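Local coordinates for D-3-phosphoglycerate dehydrogenase oxidoreductase protein (PDB 3GG9) that probably oxidises D-3-phosphoglycerate with NAD as cofactor, at residues L3-L8 and A51-R56; Y11-R16 and V29-N34; F21-D26 and A316-L321; L72-Q77 and V100-K105. One frame throughout, in Å; residues are numbered along the deposited sequence.

Overall arrangement
Interactions 1, 2 and 4 all reach one parallel five-stranded sheet, ordered 28-31, 4-7, 51-54, 74-77, 100-102. Interaction 1 pairs the central strand 51-54 with its neighbour 4-7, and interaction 4 pairs 74-77 with the outer strand 100-102. Their centres lie about 9 Å apart. Interaction 2 sits by the other outer strand, its centre about 10 Å from that of interaction 1. Along the chain it falls between the two segments of interaction 1, and interaction 4 follows. Interaction 3 spans from residue 21 to helix 306-324. The chain leaves this sheet for the seven-stranded sheet of the probable NAD-binding domain, and the helix comes back to pack on strands 51-54 and 74-77.

Interaction 1 (L3-L8 and A51-R56); sequences LKIAVL and ALVLIR. Unlike the reference sequence in segment 3-8: Leu3 (reference Met). Unlike the reference sequence in segment 51-56: Leu52 (reference Ile).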
loop_
_atom_site.group_PDB
_atom_site.type_symbol
_atom_site.label_atom_id
_atom_site.label_comp_id
_atom_site.label_asym_id
_atom_site.label_seq_id
_atom_site.Cartn_x
_atom_site.Cartn_y
_atom_site.Cartn_z
ATOM N N LEU A 3 13.650 40.188 -2.263
ATOM C CA LEU A 3 14.195 39.582 -1.056
ATOM C C LEU A 3 15.133 38.428 -1.368
ATOM O O LEU A 3 15.037 37.779 -2.420
ATOM C CB LEU A 3 13.059 39.077 -0.140
ATOM C CG LEU A 3 11.982 40.053 0.366
ATOM C CD1 LEU A 3 10.907 39.333 1.155
ATOM C CD2 LEU A 3 12.572 41.159 1.224
ATOM N N LYS A 4 16.050 38.191 -0.438
ATOM C CA LYS A 4 16.852 36.982 -0.397
ATOM C C LYS A 4 15.996 35.973 0.390
ATOM O O LYS A 4 15.676 36.200 1.574
ATOM C CB LYS A 4 18.165 37.291 0.316
ATOM C CG LYS A 4 19.397 36.619 -0.259
ATOM C CD LYS A 4 19.819 35.413 0.565
ATOM C CE LYS A 4 21.095 34.786 0.024
ATOM N NZ LYS A 4 21.291 33.417 0.574
ATOM N N ILE A 5 15.591 34.890 -0.283
ATOM C CA ILE A 5 14.686 33.885 0.288
ATOM C C ILE A 5 15.382 32.533 0.378
ATOM O O ILE A 5 16.107 32.140 -0.540
ATOM C CB ILE A 5 13.375 33.770 -0.541
ATOM C CG1 ILE A 5 12.620 35.090 -0.500
ATOM C CG2 ILE A 5 12.487 32.583 -0.074
ATOM C CD1 ILE A 5 11.437 35.172 -1.429
ATOM N N ALA A 6 15.208 31.848 1.510
ATOM C CA ALA A 6 15.677 30.484 1.648
ATOM C C ALA A 6 14.536 29.543 2.022
ATOM O O ALA A 6 13.677 29.885 2.841
ATOM C CB ALA A 6 16.788 30.390 2.660
ATOM N N VAL A 7 14.545 28.368 1.390
ATOM C CA VAL A 7 13.641 27.278 1.717
ATOM C C VAL A 7 14.506 26.162 2.305
ATOM O O VAL A 7 15.465 25.712 1.676
ATOM C CB VAL A 7 12.925 26.699 0.469
ATOM C CG1 VAL A 7 11.907 25.645 0.901
ATOM C CG2 VAL A 7 12.251 27.796 -0.379
ATOM N N LEU A 8 14.147 25.713 3.500
ATOM C CA LEU A 8 14.935 24.714 4.215
ATOM C C LEU A 8 14.388 23.293 4.027
ATOM O O LEU A 8 13.203 23.118 3.750
ATOM C CB LEU A 8 14.903 25.065 5.704
ATOM C CG LEU A 8 15.581 26.373 6.133
ATOM C CD1 LEU A 8 15.580 26.451 7.641
ATOM C CD2 LEU A 8 17.026 26.426 5.603
ATOM N N ALA A 51 13.830 36.392 4.088
ATOM C CA ALA A 51 12.610 35.573 4.195
ATOM C C ALA A 51 12.916 34.092 4.206
ATOM O O ALA A 51 13.643 33.585 3.359
ATOM C CB ALA A 51 11.594 35.913 3.097
ATOM N N LEU A 52 12.341 33.395 5.175
ATOM C CA LEU A 52 12.634 31.988 5.361
ATOM C C LEU A 52 11.339 31.229 5.162
ATOM O O LEU A 52 10.338 31.552 5.787
ATOM C CB LEU A 52 13.177 31.769 6.773
ATOM C CG LEU A 52 14.057 30.588 7.138
ATOM C CD1 LEU A 52 15.209 30.386 6.167
ATOM C CD2 LEU A 52 14.574 30.836 8.533
ATOM N N VAL A 53 11.359 30.243 4.267
ATOM C CA VAL A 53 10.234 29.339 4.103
ATOM C C VAL A 53 10.546 28.011 4.803
ATOM O O VAL A 53 11.558 27.357 4.511
ATOM C CB VAL A 53 9.867 29.101 2.625
ATOM C CG1 VAL A 53 8.661 28.126 2.508
ATOM C CG2 VAL A 53 9.552 30.440 1.950
ATOM N N LEU A 54 9.671 27.644 5.736
ATOM C CA LEU A 54 9.806 26.401 6.489
ATOM C C LEU A 54 8.829 25.351 5.970
ATOM O O LEU A 54 7.665 25.657 5.676
ATOM C CB LEU A 54 9.558 26.641 7.983
ATOM C CG LEU A 54 10.488 27.600 8.742
ATOM C CD1 LEU A 54 10.114 27.663 10.219
ATOM C CD2 LEU A 54 11.944 27.170 8.598
ATOM N N ILE A 55 9.321 24.122 5.860
ATOM C CA ILE A 55 8.524 22.960 5.478
ATOM C C ILE A 55 8.037 22.267 6.737
ATOM O O ILE A 55 8.792 21.566 7.411
ATOM C CB ILE A 55 9.304 21.986 4.564
ATOM C CG1 ILE A 55 9.909 22.732 3.370
ATOM C CG2 ILE A 55 8.406 20.803 4.127
ATOM C CD1 ILE A 55 10.633 21.845 2.358
ATOM N N ARG A 56 6.767 22.506 7.042
ATOM C CA ARG A 56 6.122 21.937 8.215
ATOM C C ARG A 56 6.966 22.095 9.485
ATOM O O ARG A 56 7.427 23.191 9.782
ATOM C CB ARG A 56 5.683 20.492 7.930
ATOM C CG ARG A 56 4.592 20.431 6.852
ATOM C CD ARG A 56 3.393 21.307 7.216
ATOM N NE ARG A 56 2.873 21.007 8.554
ATOM C CZ ARG A 56 2.722 21.893 9.540
ATOM N NH1 ARG A 56 2.253 21.495 10.713
ATOM N NH2 ARG A 56 3.027 23.171 9.361
#
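This is a parallel beta pairing in the middle of the five-stranded sheet, between strands 4-7 and 51-54. Four backbone hydrogen bonds alternate along it. Ala51 N gives to Lys4 O and Ala6 N gives to Ala51 O. The shortest and straightest follows, Val53 N to Ala6 O at 2.7 Å and 174° at the hydrogen. Leu8 N to Val53 O, 3.2 Å, closes the series. The last three donors lie nearly along the C=O axes.

Ile5, Val7, Ala51 and Val53 share one face. Val7 and Val53 stand side by side there, with Val7 CG2 4.1 Å from Val53 CB. This face meets helix 306-324, where Val53 packs on Ile320. Ala6 and Leu52 lie on the other face. Leu52 CG is anti to the backbone N (chi1 -156°), and its CD1 reaches Ala6 CB at 3.8 Å. At the C-terminal end of the pairing, Leu8, just past its strand, runs alongside Leu54. Ile55 CG1 and CD1 both press on the Leu8 carbonyl oxygen, a tight contact with Ile55 CD1 3.2 Å from Leu8 O.

Main-chain bonds set the register, and both faces carry aliphatic groups, so the pairing is buried and apolar outside its backbone.

Interaction 2 (Y11-R16 and V29-N34); sequences YQDAVR and VKVFNN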
loop_
_atom_site.group_PDB
_atom_site.type_symbol
_atom_site.label_atom_id
_atom_site.label_comp_id
_atom_site.label_asym_id
_atom_site.label_seq_id
_atom_site.Cartn_x
_atom_site.Cartn_y
_atom_site.Cartn_z
ATOM N N TYR A 11 14.420 17.581 0.863
ATOM C CA TYR A 11 15.363 16.470 0.652
ATOM C C TYR A 11 15.426 16.009 -0.795
ATOM O O TYR A 11 16.494 15.688 -1.285
ATOM C CB TYR A 11 15.098 15.282 1.612
ATOM C CG TYR A 11 14.990 15.718 3.052
ATOM C CD1 TYR A 11 16.126 15.947 3.816
ATOM C CD2 TYR A 11 13.746 15.907 3.655
ATOM C CE1 TYR A 11 16.029 16.367 5.123
ATOM C CE2 TYR A 11 13.632 16.319 4.963
ATOM C CZ TYR A 11 14.788 16.547 5.698
ATOM O OH TYR A 11 14.695 16.982 6.994
ATOM N N GLN A 12 14.285 16.022 -1.480
ATOM C CA GLN A 12 14.202 15.542 -2.855
ATOM C C GLN A 12 14.204 16.661 -3.895
ATOM O O GLN A 12 13.896 16.402 -5.063
ATOM C CB GLN A 12 12.940 14.693 -3.036
ATOM C CG GLN A 12 13.056 13.358 -2.385
ATOM C CD GLN A 12 11.769 12.548 -2.387
ATOM O OE1 GLN A 12 10.899 12.740 -1.532
ATOM N NE2 GLN A 12 11.678 11.576 -3.309
ATOM N N ASP A 13 14.502 17.889 -3.456
ATOM C CA ASP A 13 14.656 19.059 -4.332
ATOM C C ASP A 13 13.391 19.242 -5.163
ATOM O O ASP A 13 13.453 19.439 -6.365
ATOM C CB ASP A 13 15.886 18.883 -5.238
ATOM C CG ASP A 13 16.444 20.188 -5.745
ATOM O OD1 ASP A 13 16.171 21.256 -5.133
ATOM O OD2 ASP A 13 17.173 20.126 -6.762
ATOM N N ALA A 14 12.237 19.126 -4.516
ATOM C CA ALA A 14 10.958 19.160 -5.235
ATOM C C ALA A 14 10.403 20.542 -5.416
ATOM O O ALA A 14 9.665 20.790 -6.367
ATOM C CB ALA A 14 9.908 18.298 -4.505
ATOM N N VAL A 15 10.695 21.415 -4.452
ATOM C CA VAL A 15 10.106 22.749 -4.365
ATOM C C VAL A 15 10.377 23.585 -5.612
ATOM O O VAL A 15 9.455 24.211 -6.157
ATOM C CB VAL A 15 10.612 23.491 -3.089
ATOM C CG1 VAL A 15 10.146 24.948 -3.054
ATOM C CG2 VAL A 15 10.159 22.723 -1.808
ATOM N N ARG A 16 11.629 23.572 -6.078
ATOM C CA ARG A 16 11.997 24.370 -7.242
ATOM C C ARG A 16 11.342 23.895 -8.559
ATOM O O ARG A 16 11.329 24.640 -9.531
ATOM C CB ARG A 16 13.521 24.521 -7.385
ATOM C CG ARG A 16 14.250 23.302 -7.930
ATOM C CD ARG A 16 15.728 23.590 -8.132
ATOM N NE ARG A 16 16.476 22.360 -8.382
ATOM C CZ ARG A 16 16.653 21.794 -9.576
ATOM N NH1 ARG A 16 16.140 22.341 -10.674
ATOM N NH2 ARG A 16 17.349 20.667 -9.672
ATOM N N VAL A 29 16.094 33.008 -4.595
ATOM C CA VAL A 29 15.676 31.858 -3.769
ATOM C C VAL A 29 16.742 30.779 -3.752
ATOM O O VAL A 29 17.216 30.346 -4.803
ATOM C CB VAL A 29 14.354 31.226 -4.268
ATOM C CG1 VAL A 29 13.827 30.177 -3.265
ATOM C CG2 VAL A 29 13.309 32.275 -4.492
ATOM N N LYS A 30 17.123 30.359 -2.554
ATOM C CA LYS A 30 17.994 29.214 -2.378
ATOM C C LYS A 30 17.200 28.112 -1.677
ATOM O O LYS A 30 16.595 28.340 -0.637
ATOM C CB LYS A 30 19.239 29.595 -1.560
ATOM C CG LYS A 30 20.264 28.463 -1.389
ATOM C CD LYS A 30 20.757 27.948 -2.735
ATOM C CE LYS A 30 21.169 26.486 -2.680
ATOM N NZ LYS A 30 22.553 26.305 -2.168
ATOM N N VAL A 31 17.189 26.921 -2.261
ATOM C CA VAL A 31 16.530 25.786 -1.637
ATOM C C VAL A 31 17.625 24.857 -1.134
ATOM O O VAL A 31 18.509 24.466 -1.895
ATOM C CB VAL A 31 15.620 25.026 -2.619
ATOM C CG1 VAL A 31 14.907 23.877 -1.900
ATOM C CG2 VAL A 31 14.595 25.966 -3.298
ATOM N N PHE A 32 17.570 24.510 0.144
ATOM C CA PHE A 32 18.527 23.545 0.689
ATOM C C PHE A 32 17.903 22.161 0.675
ATOM O O PHE A 32 16.684 22.025 0.868
ATOM C CB PHE A 32 18.952 23.959 2.106
ATOM C CG PHE A 32 19.721 25.247 2.134
ATOM C CD1 PHE A 32 19.074 26.456 2.387
ATOM C CD2 PHE A 32 21.089 25.256 1.861
ATOM C CE1 PHE A 32 19.777 27.657 2.385
ATOM C CE2 PHE A 32 21.810 26.453 1.858
ATOM C CZ PHE A 32 21.154 27.652 2.119
ATOM N N ASN A 33 18.735 21.150 0.431
ATOM C CA ASN A 33 18.276 19.772 0.275
ATOM C C ASN A 33 18.669 18.841 1.431
ATOM O O ASN A 33 18.479 17.626 1.364
ATOM C CB ASN A 33 18.745 19.187 -1.067
ATOM C CG ASN A 33 18.369 20.055 -2.249
ATOM O OD1 ASN A 33 19.194 20.322 -3.116
ATOM N ND2 ASN A 33 17.120 20.498 -2.292
ATOM N N ASN A 34 19.245 19.414 2.480
ATOM C CA ASN A 34 19.503 18.657 3.690
ATOM C C ASN A 34 19.265 19.514 4.911
ATOM O O ASN A 34 19.020 20.716 4.796
ATOM C CB ASN A 34 20.903 18.029 3.685
ATOM C CG ASN A 34 22.010 19.036 3.436
ATOM O OD1 ASN A 34 21.980 20.153 3.939
ATOM N ND2 ASN A 34 23.011 18.626 2.660
HETATM O O HOH W 1 18.013 23.924 -5.130
#
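Asp13 has CG anti to its backbone N (chi1 -157°), and Asn33 has CG anti to its carbonyl carbon (chi1 -53°). These torsions bring the two side chains together obliquely, with carboxylate and amide planes 65° apart. Asn33 ND2 donates to Asp13 OD1 at 3.1 Å, from above the carboxylate plane. The same nitrogen also bonds Asp10 O.

The other oxygen, Asp13 OD2, is gripped side-on by Arg16 in a salt bridge. Arg16 NE is 2.8 Å and Arg16 NH2 3.0 Å from Asp13 OD2. The carboxylate is thus held at both oxygens, and the nearby guanidinium would be expected to favour the ionised carboxylate of Asp13. A water donates to Asp13 OD1 and, weakly, to Val31 O.

The contact ties the loop after strand 4-7 to the end of strand 28-31 and the residues just after it, at an outer edge of the parallel sheet. Val31 CG1 approaches Val15 CB at 4.5 Å, a loose apolar contact. Tyr11 CA points its hydrogen almost straight at Asn33 O (CA to O 3.4 Å). Tyr11 OH bonds Thr35 OG1, and the Tyr11 ring meets Trp138 of the second subunit edge-to-face. Gln12 OE1 also bonds Tyr129 OH of that subunit.

Interaction 3 (F21-D26 and A316-L321); sequences FSLLQD and AFQNIL
Leu24 stands at about a right angle to Phe317 and presses a methyl onto the aromatic ring. Leu24 CD1 lies 3.6 Å from the centroid of the Phe317 ring and 10° off the ring normal. This is a CH-pi contact over the middle of one face. With Leu24 CG anti to the carbonyl carbon (chi1 -60°), CD1 is carried over the ring. Leu24 CG also sits over the ring, 3.9 Å from Phe317 CG. The second branch, Leu24 CD2, touches Phe317 CB at the root of the ring.

Phe21 crosses Phe317 obliquely. Phe21 CD1 is 4.1 Å from Phe317 CE2. The backbone is closer, with Phe21 CA 3.9 Å from that same CE2. Phe21 CG is anti to its backbone N, and the ring packs on Val29 and Val31 while its CD1 stays against Phe317.

The contact joins the 3-10 turn before strand 28-31 to helix 306-324, which returns from the far end of the chain to lie against the parallel sheet. Phe317 reaches from the helix to touch both Leu24 and Val53 of strand 51-54.

Leu23 aims at the helix and crosses Phe317 obliquely, with Leu23 CD1 3.9 Å from Phe317 CB. Its other methyl, Leu23 CD2, meets Gln318 OE1 at 3.7 Å. The Gln318 chain is bent at chi2, and its NE2 bonds Asp322 OD1. One helical turn on from Phe317, Leu321 CD1 comes to 3.5 Å from Leu23 O.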
loop_
_atom_site.group_PDB
_atom_site.type_symbol
_atom_site.label_atom_id
_atom_site.label_comp_id
_atom_site.label_asym_id
_atom_site.label_seq_id
_atom_site.Cartn_x
_atom_site.Cartn_y
_atom_site.Cartn_z
ATOM N N PHE A 21 6.505 27.703 -7.870
ATOM C CA PHE A 21 7.818 28.320 -7.656
ATOM C C PHE A 21 8.015 29.641 -8.427
ATOM O O PHE A 21 8.777 30.518 -7.988
ATOM C CB PHE A 21 8.921 27.352 -8.044
ATOM C CG PHE A 21 10.258 27.721 -7.493
ATOM C CD1 PHE A 21 10.525 27.573 -6.134
ATOM C CD2 PHE A 21 11.254 28.212 -8.327
ATOM C CE1 PHE A 21 11.772 27.916 -5.618
ATOM C CE2 PHE A 21 12.518 28.560 -7.817
ATOM C CZ PHE A 21 12.772 28.408 -6.473
ATOM N N SER A 22 7.305 29.782 -9.553
ATOM C CA SER A 22 7.395 30.993 -10.384
ATOM C C SER A 22 6.813 32.220 -9.687
ATOM O O SER A 22 7.067 33.360 -10.104
ATOM C CB SER A 22 6.733 30.787 -11.753
ATOM O OG SER A 22 6.947 31.924 -12.584
ATOM N N LEU A 23 6.042 32.001 -8.624
ATOM C CA LEU A 23 5.558 33.096 -7.783
ATOM C C LEU A 23 6.689 33.942 -7.193
ATOM O O LEU A 23 6.494 35.121 -6.927
ATOM C CB LEU A 23 4.671 32.584 -6.640
ATOM C CG LEU A 23 3.303 31.981 -6.976
ATOM C CD1 LEU A 23 2.686 31.347 -5.728
ATOM C CD2 LEU A 23 2.366 33.017 -7.581
ATOM N N LEU A 24 7.863 33.344 -6.991
ATOM C CA LEU A 24 8.992 34.048 -6.391
ATOM C C LEU A 24 9.993 34.613 -7.417
ATOM O O LEU A 24 11.187 34.774 -7.105
ATOM C CB LEU A 24 9.727 33.105 -5.416
ATOM C CG LEU A 24 8.939 32.526 -4.229
ATOM C CD1 LEU A 24 9.802 31.517 -3.465
ATOM C CD2 LEU A 24 8.409 33.612 -3.305
ATOM N N GLN A 25 9.500 34.937 -8.615
ATOM C CA GLN A 25 10.345 35.309 -9.770
ATOM C C GLN A 25 11.093 36.622 -9.579
ATOM O O GLN A 25 12.169 36.798 -10.133
ATOM C CB GLN A 25 9.525 35.384 -11.064
ATOM C CG GLN A 25 8.329 36.348 -11.001
ATOM C CD GLN A 25 7.563 36.424 -12.312
ATOM O OE1 GLN A 25 6.868 37.407 -12.577
ATOM N NE2 GLN A 25 7.680 35.385 -13.136
ATOM N N ASP A 26 10.519 37.508 -8.775
ATOM C CA ASP A 26 11.138 38.785 -8.428
ATOM C C ASP A 26 12.160 38.675 -7.289
ATOM O O ASP A 26 12.667 39.692 -6.838
ATOM C CB ASP A 26 10.049 39.807 -8.070
ATOM C CG ASP A 26 10.584 41.235 -7.955
ATOM O OD1 ASP A 26 11.461 41.619 -8.756
ATOM O OD2 ASP A 26 10.153 41.954 -7.037
ATOM N N ALA A 316 2.291 29.519 1.017
ATOM C CA ALA A 316 3.417 30.146 1.722
ATOM C C ALA A 316 4.128 31.225 0.875
ATOM O O ALA A 316 4.526 32.264 1.416
ATOM C CB ALA A 316 4.424 29.085 2.249
ATOM N N PHE A 317 4.242 30.985 -0.435
ATOM C CA PHE A 317 4.850 31.935 -1.378
ATOM C C PHE A 317 3.959 33.150 -1.612
ATOM O O PHE A 317 4.437 34.283 -1.573
ATOM C CB PHE A 317 5.169 31.289 -2.728
ATOM C CG PHE A 317 6.195 30.185 -2.674
ATOM C CD1 PHE A 317 7.004 29.992 -1.556
ATOM C CD2 PHE A 317 6.352 29.330 -3.761
ATOM C CE1 PHE A 317 7.950 28.968 -1.534
ATOM C CE2 PHE A 317 7.308 28.316 -3.747
ATOM C CZ PHE A 317 8.104 28.134 -2.629
ATOM N N GLN A 318 2.671 32.913 -1.860
ATOM C CA GLN A 318 1.704 34.012 -1.979
ATOM C C GLN A 318 1.635 34.844 -0.694
ATOM O O GLN A 318 1.475 36.064 -0.756
ATOM C CB GLN A 318 0.320 33.502 -2.379
ATOM C CG GLN A 318 -0.652 34.574 -2.900
ATOM C CD GLN A 318 -0.081 35.398 -4.061
ATOM O OE1 GLN A 318 0.396 34.848 -5.056
ATOM N NE2 GLN A 318 -0.148 36.734 -3.941
ATOM N N ASN A 319 1.805 34.200 0.464
ATOM C CA ASN A 319 1.824 34.931 1.735
ATOM C C ASN A 319 2.948 35.975 1.793
ATOM O O ASN A 319 2.731 37.110 2.240
ATOM C CB ASN A 319 1.872 33.975 2.937
ATOM C CG ASN A 319 0.517 33.347 3.263
ATOM O OD1 ASN A 319 -0.532 33.769 2.770
ATOM N ND2 ASN A 319 0.538 32.340 4.126
ATOM N N ILE A 320 4.142 35.597 1.341
ATOM C CA ILE A 320 5.260 36.528 1.255
ATOM C C ILE A 320 4.909 37.696 0.319
ATOM O O ILE A 320 5.081 38.863 0.685
ATOM C CB ILE A 320 6.560 35.844 0.805
ATOM C CG1 ILE A 320 7.048 34.861 1.882
ATOM C CG2 ILE A 320 7.646 36.886 0.519
ATOM C CD1 ILE A 320 8.150 33.912 1.394
ATOM N N LEU A 321 4.381 37.381 -0.862
ATOM C CA LEU A 321 3.959 38.413 -1.815
ATOM C C LEU A 321 2.888 39.357 -1.261
ATOM O O LEU A 321 2.949 40.566 -1.502
ATOM C CB LEU A 321 3.475 37.813 -3.138
ATOM C CG LEU A 321 4.366 36.814 -3.887
ATOM C CD1 LEU A 321 3.768 36.505 -5.246
ATOM C CD2 LEU A 321 5.821 37.286 -4.024
#

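Interaction 4 (L72-Q77 and V100-K105); sequences LKIISQ and VVLEGK
Four main-chain hydrogen bonds make the first shell between strands 74-77 and 100-102. Val100 N gives to Lys73 O at 3.1 Å, from above the carbonyl plane. Ile75 N gives to Val100 O, and Leu102 N to Ile75 O at 2.7 Å. Both of these lie nearly along the C=O axis. Gln77 N gives to Leu102 O at 2.9 Å, again from above the plane.

Ile74, Ser76, Val100 and Leu102 share one face. Ile74 and Val100 lie side by side, with Ile74 CG1 3.8 Å from Val100 CG2. Leu102 crosses Ile74 obliquely and sets its CD1 3.7 Å from Ile74 CG2. On the other face, Ile75 CB meets Val101 CG2 at 4.3 Å.

Further out, helix 306-324 packs on the Ile74 and Leu102 face through Ile323, and Ser76 OG bonds Ala316 O of that helix. Gln77 NE2 bonds Arg56 O. Helix 91-97 lies on the opposite face, where Cys94 touches Ile75 and Val101. Strand 74-77, helix 91-97 and strand 100-102 form a classic beta-alpha-beta crossover.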
loop_
_atom_site.group_PDB
_atom_site.type_symbol
_atom_site.label_atom_id
_atom_site.label_comp_id
_atom_site.label_asym_id
_atom_site.label_seq_id
_atom_site.Cartn_x
_atom_site.Cartn_y
_atom_site.Cartn_z
ATOM N N LEU A 72 16.753 38.805 9.150
ATOM C CA LEU A 72 15.480 38.092 8.982
ATOM C C LEU A 72 14.281 38.978 9.266
ATOM O O LEU A 72 14.194 39.587 10.335
ATOM C CB LEU A 72 15.415 36.854 9.884
ATOM C CG LEU A 72 14.150 35.992 9.712
ATOM C CD1 LEU A 72 14.067 35.425 8.286
ATOM C CD2 LEU A 72 14.100 34.866 10.723
ATOM N N LYS A 73 13.353 39.031 8.312
ATOM C CA LYS A 73 12.143 39.839 8.441
ATOM C C LYS A 73 10.859 39.009 8.453
ATOM O O LYS A 73 9.873 39.392 9.093
ATOM C CB LYS A 73 12.076 40.860 7.304
ATOM C CG LYS A 73 13.204 41.891 7.331
ATOM C CD LYS A 73 12.987 42.991 6.303
ATOM C CE LYS A 73 13.698 42.696 4.997
ATOM N NZ LYS A 73 14.242 43.947 4.404
ATOM N N ILE A 74 10.873 37.892 7.724
ATOM C CA ILE A 74 9.699 37.046 7.515
ATOM C C ILE A 74 10.044 35.564 7.691
ATOM O O ILE A 74 11.045 35.082 7.164
ATOM C CB ILE A 74 9.133 37.253 6.076
ATOM C CG1 ILE A 74 8.577 38.670 5.910
ATOM C CG2 ILE A 74 8.061 36.209 5.742
ATOM C CD1 ILE A 74 8.500 39.167 4.437
ATOM N N ILE A 75 9.214 34.851 8.444
ATOM C CA ILE A 75 9.171 33.397 8.379
ATOM C C ILE A 75 7.819 33.031 7.790
ATOM O O ILE A 75 6.768 33.446 8.309
ATOM C CB ILE A 75 9.345 32.751 9.758
ATOM C CG1 ILE A 75 10.746 33.041 10.299
ATOM C CG2 ILE A 75 9.145 31.212 9.683
ATOM C CD1 ILE A 75 10.825 32.909 11.811
ATOM N N SER A 76 7.846 32.297 6.680
ATOM C CA SER A 76 6.610 31.834 6.058
ATOM C C SER A 76 6.468 30.323 6.228
ATOM O O SER A 76 7.261 29.556 5.697
ATOM C CB SER A 76 6.548 32.214 4.570
ATOM O OG SER A 76 5.216 32.037 4.110
ATOM N N GLN A 77 5.443 29.931 6.979
ATOM C CA GLN A 77 5.189 28.556 7.363
ATOM C C GLN A 77 4.248 27.894 6.383
ATOM O O GLN A 77 3.145 28.414 6.123
ATOM C CB GLN A 77 4.539 28.525 8.750
ATOM C CG GLN A 77 4.314 27.151 9.312
ATOM C CD GLN A 77 5.605 26.388 9.381
ATOM O OE1 GLN A 77 6.560 26.821 10.006
ATOM N NE2 GLN A 77 5.657 25.266 8.697
ATOM N N VAL A 100 7.858 38.744 11.385
ATOM C CA VAL A 100 6.493 38.255 11.211
ATOM C C VAL A 100 6.468 36.789 10.805
ATOM O O VAL A 100 7.255 36.348 9.970
ATOM C CB VAL A 100 5.599 39.128 10.255
ATOM C CG1 VAL A 100 5.354 40.493 10.867
ATOM C CG2 VAL A 100 6.196 39.249 8.866
ATOM N N VAL A 101 5.576 36.034 11.432
ATOM C CA VAL A 101 5.386 34.634 11.089
ATOM C C VAL A 101 4.103 34.519 10.286
ATOM O O VAL A 101 3.028 34.905 10.748
ATOM C CB VAL A 101 5.374 33.727 12.332
ATOM C CG1 VAL A 101 5.020 32.286 11.944
ATOM C CG2 VAL A 101 6.745 33.773 13.022
ATOM N N LEU A 102 4.228 34.006 9.064
ATOM C CA LEU A 102 3.082 33.895 8.168
ATOM C C LEU A 102 2.540 32.476 8.225
ATOM O O LEU A 102 3.311 31.519 8.240
ATOM C CB LEU A 102 3.467 34.281 6.737
ATOM C CG LEU A 102 4.268 35.583 6.571
ATOM C CD1 LEU A 102 4.406 35.947 5.125
ATOM C CD2 LEU A 102 3.663 36.736 7.342
ATOM N N GLU A 103 1.220 32.352 8.295
ATOM C CA GLU A 103 0.580 31.058 8.503
ATOM C C GLU A 103 -0.056 30.609 7.213
ATOM O O GLU A 103 -0.774 31.381 6.554
ATOM C CB GLU A 103 -0.472 31.138 9.616
ATOM C CG GLU A 103 -1.221 29.826 9.871
ATOM C CD GLU A 103 -1.953 29.793 11.194
ATOM O OE1 GLU A 103 -1.983 28.706 11.824
ATOM O OE2 GLU A 103 -2.495 30.846 11.605
ATOM N N GLY A 104 0.225 29.366 6.840
ATOM C CA GLY A 104 -0.404 28.780 5.680
ATOM C C GLY A 104 -1.677 28.040 6.017
ATOM O O GLY A 104 -2.222 28.165 7.113
ATOM N N LYS A 105 -2.157 27.266 5.052
ATOM C CA LYS A 105 -3.252 26.337 5.280
ATOM C C LYS A 105 -2.795 24.918 4.933
ATOM O O LYS A 105 -1.883 24.721 4.125
ATOM C CB LYS A 105 -4.496 26.727 4.473
ATOM C CG LYS A 105 -5.107 28.065 4.904
ATOM C CD LYS A 105 -6.589 27.930 5.256
ATOM C CE LYS A 105 -7.075 29.112 6.102
ATOM N NZ LYS A 105 -8.533 29.027 6.420
#